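Local coordinates for C381 turret protein (Sulfolobus turreted icosahedral virus, PDB 4IND) that probably builds the pentameric turrets that project from the virus capsid, each chain carrying three jelly-roll domains in a row, at residues A58-D72 against I129-F143. Residues are numbered along the deposited sequence; the frame is centred on the assembly and turned at random.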
ATOM      1  N   ALA A  58      40.625   2.416 -15.148  1.00 27.05           N
ATOM      2  CA  ALA A  58      39.602   1.375 -15.244  1.00 25.46           C
ATOM      3  C   ALA A  58      40.132   0.181 -16.020  1.00 29.50           C
ATOM      4  O   ALA A  58      41.063   0.327 -16.813  1.00 31.96           O
ATOM      5  CB  ALA A  58      38.339   1.939 -15.905  1.00 29.09           C
ATOM      6  N   PRO A  59      39.545  -1.004 -15.795  1.00 27.42           N
ATOM      7  CA  PRO A  59      39.971  -2.206 -16.525  1.00 23.83           C
ATOM      8  C   PRO A  59      39.505  -2.148 -17.992  1.00 31.00           C
ATOM      9  O   PRO A  59      38.358  -1.770 -18.272  1.00 29.87           O
ATOM     10  CB  PRO A  59      39.265  -3.340 -15.750  1.00 20.41           C
ATOM     11  CG  PRO A  59      38.004  -2.653 -15.229  1.00 23.43           C
ATOM     12  CD  PRO A  59      38.522  -1.309 -14.783  1.00 18.70           C
ATOM     13  N   VAL A  60      40.399  -2.459 -18.918  1.00 25.40           N
ATOM     14  CA  VAL A  60      40.051  -2.520 -20.334  1.00 23.22           C
ATOM     15  C   VAL A  60      40.251  -3.942 -20.845  1.00 28.50           C
ATOM     16  O   VAL A  60      41.264  -4.566 -20.539  1.00 29.06           O
ATOM     17  CB  VAL A  60      40.967  -1.582 -21.159  1.00 27.22           C
ATOM     18  CG1 VAL A  60      40.564  -1.604 -22.642  1.00 30.79           C
ATOM     19  CG2 VAL A  60      40.909  -0.160 -20.605  1.00 28.45           C
ATOM     20  N   VAL A  61      39.306  -4.442 -21.635  1.00 32.11           N
ATOM     21  CA  VAL A  61      39.457  -5.754 -22.252  1.00 30.51           C
ATOM     22  C   VAL A  61      40.576  -5.699 -23.293  1.00 31.27           C
ATOM     23  O   VAL A  61      40.554  -4.878 -24.215  1.00 30.50           O
ATOM     24  CB  VAL A  61      38.151  -6.227 -22.905  1.00 27.93           C
ATOM     25  CG1 VAL A  61      38.348  -7.633 -23.505  1.00 25.81           C
ATOM     26  CG2 VAL A  61      37.017  -6.224 -21.888  1.00 22.93           C
ATOM     27  N   PRO A  62      41.575  -6.573 -23.155  1.00 30.35           N
ATOM     28  CA  PRO A  62      42.716  -6.495 -24.071  1.00 30.45           C
ATOM     29  C   PRO A  62      42.434  -7.182 -25.395  1.00 29.89           C
ATOM     30  O   PRO A  62      41.405  -7.855 -25.510  1.00 29.98           O
ATOM     31  CB  PRO A  62      43.817  -7.252 -23.318  1.00 35.65           C
ATOM     32  CG  PRO A  62      43.086  -8.198 -22.435  1.00 41.87           C
ATOM     33  CD  PRO A  62      41.779  -7.546 -22.066  1.00 33.39           C
ATOM     34  N   LEU A  63      43.345  -7.027 -26.356  1.00 34.78           N
ATOM     35  CA  LEU A  63      43.250  -7.721 -27.635  1.00 39.57           C
ATOM     36  C   LEU A  63      43.147  -9.210 -27.391  1.00 43.82           C
ATOM     37  O   LEU A  63      43.844  -9.749 -26.533  1.00 38.95           O
ATOM     38  CB  LEU A  63      44.483  -7.447 -28.485  1.00 41.24           C
ATOM     39  CG  LEU A  63      44.609  -6.017 -28.990  1.00 50.15           C
ATOM     40  CD1 LEU A  63      45.945  -5.835 -29.692  1.00 54.96           C
ATOM     41  CD2 LEU A  63      43.453  -5.714 -29.922  1.00 50.98           C
ATOM     42  N   GLY A  64      42.290  -9.879 -28.154  1.00 42.45           N
ATOM     43  CA  GLY A  64      42.079 -11.304 -27.978  1.00 44.21           C
ATOM     44  C   GLY A  64      40.602 -11.618 -27.887  1.00 41.60           C
ATOM     45  O   GLY A  64      39.780 -10.881 -28.430  1.00 37.95           O
ATOM     46  N   PRO A  65      40.256 -12.722 -27.209  1.00 41.73           N
ATOM     47  CA  PRO A  65      38.857 -13.136 -27.111  1.00 34.77           C
ATOM     48  C   PRO A  65      38.067 -12.131 -26.306  1.00 36.12           C
ATOM     49  O   PRO A  65      38.650 -11.392 -25.502  1.00 34.52           O
ATOM     50  CB  PRO A  65      38.941 -14.469 -26.356  1.00 37.39           C
ATOM     51  CG  PRO A  65      40.250 -14.391 -25.604  1.00 46.35           C
ATOM     52  CD  PRO A  65      41.166 -13.656 -26.520  1.00 41.48           C
ATOM     53  N   ASN A  66      36.759 -12.096 -26.513  1.00 36.17           N
ATOM     54  CA  ASN A  66      35.912 -11.268 -25.686  1.00 26.06           C
ATOM     55  C   ASN A  66      36.053 -11.681 -24.228  1.00 31.78           C
ATOM     56  O   ASN A  66      36.325 -12.840 -23.921  1.00 32.11           O
ATOM     57  CB  ASN A  66      34.447 -11.399 -26.102  1.00 30.19           C
ATOM     58  CG  ASN A  66      34.183 -10.909 -27.518  1.00 35.27           C
ATOM     59  OD1 ASN A  66      35.003 -10.198 -28.124  1.00 33.53           O
ATOM     60  ND2 ASN A  66      33.036 -11.298 -28.056  1.00 33.68           N
ATOM     61  N   ALA A  67      35.886 -10.725 -23.329  1.00 31.35           N
ATOM     62  CA  ALA A  67      35.697 -11.042 -21.912  1.00 28.25           C
ATOM     63  C   ALA A  67      34.208 -11.312 -21.691  1.00 27.81           C
ATOM     64  O   ALA A  67      33.389 -11.073 -22.582  1.00 29.59           O
ATOM     65  CB  ALA A  67      36.166  -9.894 -21.047  1.00 25.41           C
ATOM     66  N   SER A  68      33.856 -11.812 -20.506  1.00 22.14           N
ATOM     67  CA  SER A  68      32.468 -12.057 -20.170  1.00 25.69           C
ATOM     68  C   SER A  68      32.190 -11.644 -18.743  1.00 27.37           C
ATOM     69  O   SER A  68      33.072 -11.684 -17.892  1.00 29.22           O
ATOM     70  CB  SER A  68      32.128 -13.544 -20.309  1.00 29.93           C
ATOM     71  OG  SER A  68      32.431 -14.026 -21.596  1.00 36.50           O
ATOM     72  N   ILE A  69      30.953 -11.252 -18.484  1.00 22.50           N
ATOM     73  CA  ILE A  69      30.476 -11.165 -17.121  1.00 21.49           C
ATOM     74  C   ILE A  69      29.458 -12.287 -16.970  1.00 28.22           C
ATOM     75  O   ILE A  69      28.582 -12.457 -17.809  1.00 26.79           O
ATOM     76  CB  ILE A  69      29.836  -9.811 -16.842  1.00 25.44           C
ATOM     77  CG1 ILE A  69      30.908  -8.716 -16.906  1.00 23.79           C
ATOM     78  CG2 ILE A  69      29.174  -9.809 -15.444  1.00 18.49           C
ATOM     79  CD1 ILE A  69      30.352  -7.305 -16.910  1.00 29.39           C
ATOM     80  N   ILE A  70      29.610 -13.079 -15.917  1.00 22.12           N
ATOM     81  CA  ILE A  70      28.754 -14.227 -15.687  1.00 24.20           C
ATOM     82  C   ILE A  70      28.377 -14.266 -14.203  1.00 25.08           C
ATOM     83  O   ILE A  70      29.258 -14.325 -13.331  1.00 24.58           O
ATOM     84  CB  ILE A  70      29.480 -15.547 -16.060  1.00 23.45           C
ATOM     85  CG1 ILE A  70      29.893 -15.552 -17.543  1.00 32.16           C
ATOM     86  CG2 ILE A  70      28.580 -16.737 -15.794  1.00 26.70           C
ATOM     87  CD1 ILE A  70      30.551 -16.882 -17.979  1.00 28.88           C
ATOM     88  N   ILE A  71      27.079 -14.237 -13.909  1.00 20.80           N
ATOM     89  CA  ILE A  71      26.622 -14.243 -12.523  1.00 25.30           C
ATOM     90  C   ILE A  71      25.651 -15.383 -12.234  1.00 29.62           C
ATOM     91  O   ILE A  71      24.491 -15.317 -12.622  1.00 26.73           O
ATOM     92  CB  ILE A  71      25.927 -12.908 -12.167  1.00 28.85           C
ATOM     93  CG1 ILE A  71      26.773 -11.725 -12.649  1.00 28.99           C
ATOM     94  CG2 ILE A  71      25.698 -12.806 -10.663  1.00 25.55           C
ATOM     95  CD1 ILE A  71      26.075 -10.346 -12.515  1.00 23.68           C
ATOM     96  N   ASP A  72      26.107 -16.427 -11.543  1.00 26.20           N
ATOM     97  CA  ASP A  72      25.169 -17.481 -11.152  1.00 23.96           C
ATOM     98  C   ASP A  72      24.898 -17.474  -9.646  1.00 28.70           C
ATOM     99  O   ASP A  72      24.207 -18.346  -9.126  1.00 27.92           O
ATOM    100  CB  ASP A  72      25.616 -18.862 -11.639  1.00 22.68           C
ATOM    101  CG  ASP A  72      26.669 -19.486 -10.743  1.00 34.15           C
ATOM    102  OD1 ASP A  72      26.723 -20.738 -10.626  1.00 35.79           O
ATOM    103  OD2 ASP A  72      27.445 -18.714 -10.135  1.00 35.16           O
ATOM    104  N   ILE A 129      21.112 -17.545 -14.942  1.00 28.55           N
ATOM    105  CA  ILE A 129      22.494 -17.078 -14.885  1.00 26.19           C
ATOM    106  C   ILE A 129      22.690 -15.905 -15.824  1.00 26.17           C
ATOM    107  O   ILE A 129      22.434 -16.031 -17.022  1.00 29.93           O
ATOM    108  CB  ILE A 129      23.442 -18.208 -15.303  1.00 29.80           C
ATOM    109  CG1 ILE A 129      23.237 -19.420 -14.383  1.00 30.75           C
ATOM    110  CG2 ILE A 129      24.874 -17.730 -15.315  1.00 28.62           C
ATOM    111  CD1 ILE A 129      23.786 -20.714 -14.939  1.00 38.73           C
ATOM    112  N   TYR A 130      23.145 -14.771 -15.292  1.00 19.84           N
ATOM    113  CA  TYR A 130      23.400 -13.611 -16.138  1.00 20.86           C
ATOM    114  C   TYR A 130      24.672 -13.795 -16.971  1.00 24.58           C
ATOM    115  O   TYR A 130      25.674 -14.312 -16.484  1.00 23.73           O
ATOM    116  CB  TYR A 130      23.499 -12.320 -15.298  1.00 24.78           C
ATOM    117  CG  TYR A 130      23.767 -11.121 -16.180  1.00 24.90           C
ATOM    118  CD1 TYR A 130      22.768 -10.613 -17.008  1.00 23.57           C
ATOM    119  CD2 TYR A 130      25.025 -10.531 -16.231  1.00 27.42           C
ATOM    120  CE1 TYR A 130      23.004  -9.529 -17.835  1.00 24.76           C
ATOM    121  CE2 TYR A 130      25.287  -9.443 -17.081  1.00 28.70           C
ATOM    122  CZ  TYR A 130      24.266  -8.945 -17.867  1.00 31.44           C
ATOM    123  OH  TYR A 130      24.501  -7.875 -18.700  1.00 29.63           O
ATOM    124  N   TYR A 131      24.642 -13.334 -18.212  1.00 21.28           N
ATOM    125  CA  TYR A 131      25.758 -13.552 -19.144  1.00 22.04           C
ATOM    126  C   TYR A 131      25.829 -12.430 -20.174  1.00 28.28           C
ATOM    127  O   TYR A 131      24.842 -12.128 -20.829  1.00 26.03           O
ATOM    128  CB  TYR A 131      25.554 -14.866 -19.884  1.00 22.24           C
ATOM    129  CG  TYR A 131      26.626 -15.163 -20.941  1.00 23.64           C
ATOM    130  CD1 TYR A 131      27.892 -15.575 -20.581  1.00 31.02           C
ATOM    131  CD2 TYR A 131      26.344 -15.048 -22.287  1.00 37.59           C
ATOM    132  CE1 TYR A 131      28.860 -15.859 -21.549  1.00 34.35           C
ATOM    133  CE2 TYR A 131      27.289 -15.330 -23.252  1.00 41.28           C
ATOM    134  CZ  TYR A 131      28.547 -15.735 -22.881  1.00 40.39           C
ATOM    135  OH  TYR A 131      29.507 -16.011 -23.846  1.00 39.24           O
ATOM    136  N   ILE A 132      26.997 -11.823 -20.326  1.00 25.97           N
ATOM    137  CA  ILE A 132      27.220 -10.892 -21.430  1.00 27.33           C
ATOM    138  C   ILE A 132      28.696 -10.898 -21.826  1.00 30.05           C
ATOM    139  O   ILE A 132      29.578 -10.987 -20.972  1.00 28.29           O
ATOM    140  CB  ILE A 132      26.737  -9.457 -21.079  1.00 24.97           C
ATOM    141  CG1 ILE A 132      26.730  -8.552 -22.326  1.00 25.58           C
ATOM    142  CG2 ILE A 132      27.578  -8.854 -19.966  1.00 23.40           C
ATOM    143  CD1 ILE A 132      26.085  -7.187 -22.061  1.00 28.89           C
ATOM    144  N   GLN A 133      28.959 -10.812 -23.121  1.00 28.44           N
ATOM    145  CA  GLN A 133      30.329 -10.725 -23.616  1.00 33.45           C
ATOM    146  C   GLN A 133      30.692  -9.277 -23.893  1.00 30.09           C
ATOM    147  O   GLN A 133      29.850  -8.480 -24.325  1.00 33.97           O
ATOM    148  CB  GLN A 133      30.509 -11.557 -24.891  1.00 33.35           C
ATOM    149  CG  GLN A 133      30.419 -13.050 -24.690  1.00 36.22           C
ATOM    150  CD  GLN A 133      30.864 -13.823 -25.923  1.00 41.92           C
ATOM    151  OE1 GLN A 133      31.762 -13.399 -26.644  1.00 43.75           O
ATOM    152  NE2 GLN A 133      30.215 -14.947 -26.183  1.00 50.12           N
ATOM    153  N   LEU A 134      31.955  -8.942 -23.647  1.00 33.04           N
ATOM    154  CA  LEU A 134      32.466  -7.597 -23.861  1.00 27.54           C
ATOM    155  C   LEU A 134      33.682  -7.678 -24.756  1.00 30.15           C
ATOM    156  O   LEU A 134      34.625  -8.401 -24.444  1.00 26.30           O
ATOM    157  CB  LEU A 134      32.839  -6.962 -22.512  1.00 25.93           C
ATOM    158  CG  LEU A 134      31.710  -6.906 -21.478  1.00 30.12           C
ATOM    159  CD1 LEU A 134      32.226  -6.511 -20.102  1.00 40.27           C
ATOM    160  CD2 LEU A 134      30.600  -5.975 -21.935  1.00 31.20           C
ATOM    161  N   PRO A 135      33.679  -6.933 -25.872  1.00 28.06           N
ATOM    162  CA  PRO A 135      34.773  -7.006 -26.855  1.00 27.71           C
ATOM    163  C   PRO A 135      36.025  -6.251 -26.419  1.00 30.23           C
ATOM    164  O   PRO A 135      35.956  -5.349 -25.574  1.00 31.02           O
ATOM    165  CB  PRO A 135      34.169  -6.332 -28.111  1.00 30.30           C
ATOM    166  CG  PRO A 135      33.163  -5.376 -27.551  1.00 29.78           C
ATOM    167  CD  PRO A 135      32.578  -6.059 -26.324  1.00 26.25           C
ATOM    168  N   PRO A 136      37.175  -6.616 -27.002  1.00 28.61           N
ATOM    169  CA  PRO A 136      38.458  -5.945 -26.766  1.00 28.55           C
ATOM    170  C   PRO A 136      38.376  -4.429 -26.931  1.00 30.63           C
ATOM    171  O   PRO A 136      37.744  -3.930 -27.874  1.00 30.26           O
ATOM    172  CB  PRO A 136      39.362  -6.543 -27.847  1.00 31.41           C
ATOM    173  CG  PRO A 136      38.786  -7.895 -28.087  1.00 34.50           C
ATOM    174  CD  PRO A 136      37.299  -7.717 -27.981  1.00 27.89           C
ATOM    175  N   GLY A 137      39.023  -3.698 -26.023  1.00 27.82           N
ATOM    176  CA  GLY A 137      39.084  -2.252 -26.155  1.00 29.65           C
ATOM    177  C   GLY A 137      38.017  -1.541 -25.335  1.00 28.15           C
ATOM    178  O   GLY A 137      38.076  -0.327 -25.172  1.00 33.07           O
ATOM    179  N   LEU A 138      37.047  -2.286 -24.816  1.00 25.32           N
ATOM    180  CA  LEU A 138      36.034  -1.674 -23.944  1.00 29.59           C
ATOM    181  C   LEU A 138      36.595  -1.553 -22.531  1.00 32.32           C
ATOM    182  O   LEU A 138      37.070  -2.532 -21.952  1.00 28.02           O
ATOM    183  CB  LEU A 138      34.766  -2.516 -23.894  1.00 25.12           C
ATOM    184  CG  LEU A 138      33.584  -2.217 -24.795  1.00 38.83           C
ATOM    185  CD1 LEU A 138      32.342  -2.891 -24.206  1.00 34.51           C
ATOM    186  CD2 LEU A 138      33.370  -0.705 -24.996  1.00 33.94           C
ATOM    187  N   ALA A 139      36.575  -0.344 -21.993  1.00 24.87           N
ATOM    188  CA  ALA A 139      36.860  -0.117 -20.584  1.00 26.28           C
ATOM    189  C   ALA A 139      35.550  -0.311 -19.807  1.00 26.38           C
ATOM    190  O   ALA A 139      34.495   0.169 -20.237  1.00 32.79           O
ATOM    191  CB  ALA A 139      37.364   1.323 -20.407  1.00 20.83           C
ATOM    192  N   ILE A 140      35.616  -1.003 -18.671  0.59 23.40           N
ATOM    193  CA  ILE A 140      34.438  -1.193 -17.833  0.59 27.08           C
ATOM    194  C   ILE A 140      34.545  -0.316 -16.593  0.59 27.25           C
ATOM    195  O   ILE A 140      35.399  -0.543 -15.742  0.59 25.47           O
ATOM    196  CB  ILE A 140      34.302  -2.664 -17.423  0.59 29.95           C
ATOM    197  CG1 ILE A 140      34.506  -3.566 -18.641  0.59 31.70           C
ATOM    198  CG2 ILE A 140      32.955  -2.925 -16.764  0.59 30.89           C
ATOM    199  CD1 ILE A 140      34.734  -5.032 -18.297  0.59 25.46           C
ATOM    200  N   LEU A 141      33.673   0.686 -16.484  1.00 27.40           N
ATOM    201  CA  LEU A 141      33.806   1.679 -15.410  1.00 24.27           C
ATOM    202  C   LEU A 141      32.941   1.378 -14.181  1.00 21.67           C
ATOM    203  O   LEU A 141      33.384   1.584 -13.040  1.00 26.18           O
ATOM    204  CB  LEU A 141      33.494   3.097 -15.909  1.00 25.99           C
ATOM    205  CG  LEU A 141      34.136   3.640 -17.186  1.00 39.14           C
ATOM    206  CD1 LEU A 141      34.117   5.170 -17.189  1.00 44.63           C
ATOM    207  CD2 LEU A 141      35.529   3.131 -17.377  1.00 40.01           C
ATOM    208  N   GLU A 142      31.709   0.937 -14.416  1.00 24.59           N
ATOM    209  CA  GLU A 142      30.770   0.653 -13.319  1.00 25.04           C
ATOM    210  C   GLU A 142      29.869  -0.491 -13.721  1.00 28.10           C
ATOM    211  O   GLU A 142      29.602  -0.687 -14.887  1.00 25.46           O
ATOM    212  CB  GLU A 142      29.904   1.865 -12.963  1.00 21.35           C
ATOM    213  CG  GLU A 142      30.644   3.090 -12.444  1.00 29.51           C
ATOM    214  CD  GLU A 142      29.715   4.316 -12.287  1.00 34.91           C
ATOM    215  OE1 GLU A 142      30.033   5.375 -12.877  1.00 40.57           O
ATOM    216  OE2 GLU A 142      28.696   4.236 -11.554  1.00 36.60           O
ATOM    217  N   PHE A 143      29.398  -1.245 -12.738  1.00 26.65           N
ATOM    218  CA  PHE A 143      28.450  -2.316 -12.997  1.00 26.50           C
ATOM    219  C   PHE A 143      27.427  -2.242 -11.885  1.00 21.83           C
ATOM    220  O   PHE A 143      27.790  -2.315 -10.706  1.00 27.68           O
ATOM    221  CB  PHE A 143      29.139  -3.677 -12.992  1.00 18.75           C
ATOM    222  CG  PHE A 143      28.220  -4.830 -13.356  1.00 21.19           C
ATOM    223  CD1 PHE A 143      27.994  -5.173 -14.680  1.00 21.59           C
ATOM    224  CD2 PHE A 143      27.571  -5.550 -12.351  1.00 25.74           C
ATOM    225  CE1 PHE A 143      27.148  -6.230 -15.007  1.00 23.33           C
ATOM    226  CE2 PHE A 143      26.731  -6.605 -12.654  1.00 21.44           C
ATOM    227  CZ  PHE A 143      26.522  -6.960 -13.981  1.00 23.06           C
TER
HETATM  228  O   HOH W   1      31.902 -16.558 -22.836  1.00 37.34           O
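CG1 of I69 sits beside its own backbone N (chi1 -67°) and the side chain continues extended, which carries CD1 between L134 CD1, 3.8 Å away, and CE1 of F143 at 3.9 Å. F143, whose CG is anti to its backbone N (chi1 -176°), meets it from strand 138-143, in the opposing sheet of this first jelly roll. I71 CD1 reaches the same ring at CZ, so the two isoleucines, L134 and F143 pack in the core between the sheets. Strands 67-71 and 130-134 are antiparallel neighbours, with paired backbone hydrogen bonds at A67–L134, I69–I132 and I71–Y130.

On the other face, Y131 and I70 lie side by side, and I70 CG1 touches the edge of the ring at CD1, 3.6 Å away. Y50 of a neighbouring subunit stacks on Y131, bringing this face into the turret's subunit interface. A water links Y131 OH to S68 OG, and Q133 NE2 donates to that same phenol oxygen.

After strand 130-134, a type II turn from P135 to L138 leads into strand 138-143. V60 and A139 form a single antiparallel bridge, held by the flanking bonds V61 N to L138 O and I140 N to P59 O. G137 N donates to V61 O. P136 lies against loop 62-66, with CG 3.2 Å from G64 O. Beside it, N66 ND2 donates to Q133 OE1 at 2.8 Å, the two amide planes turned 59° apart.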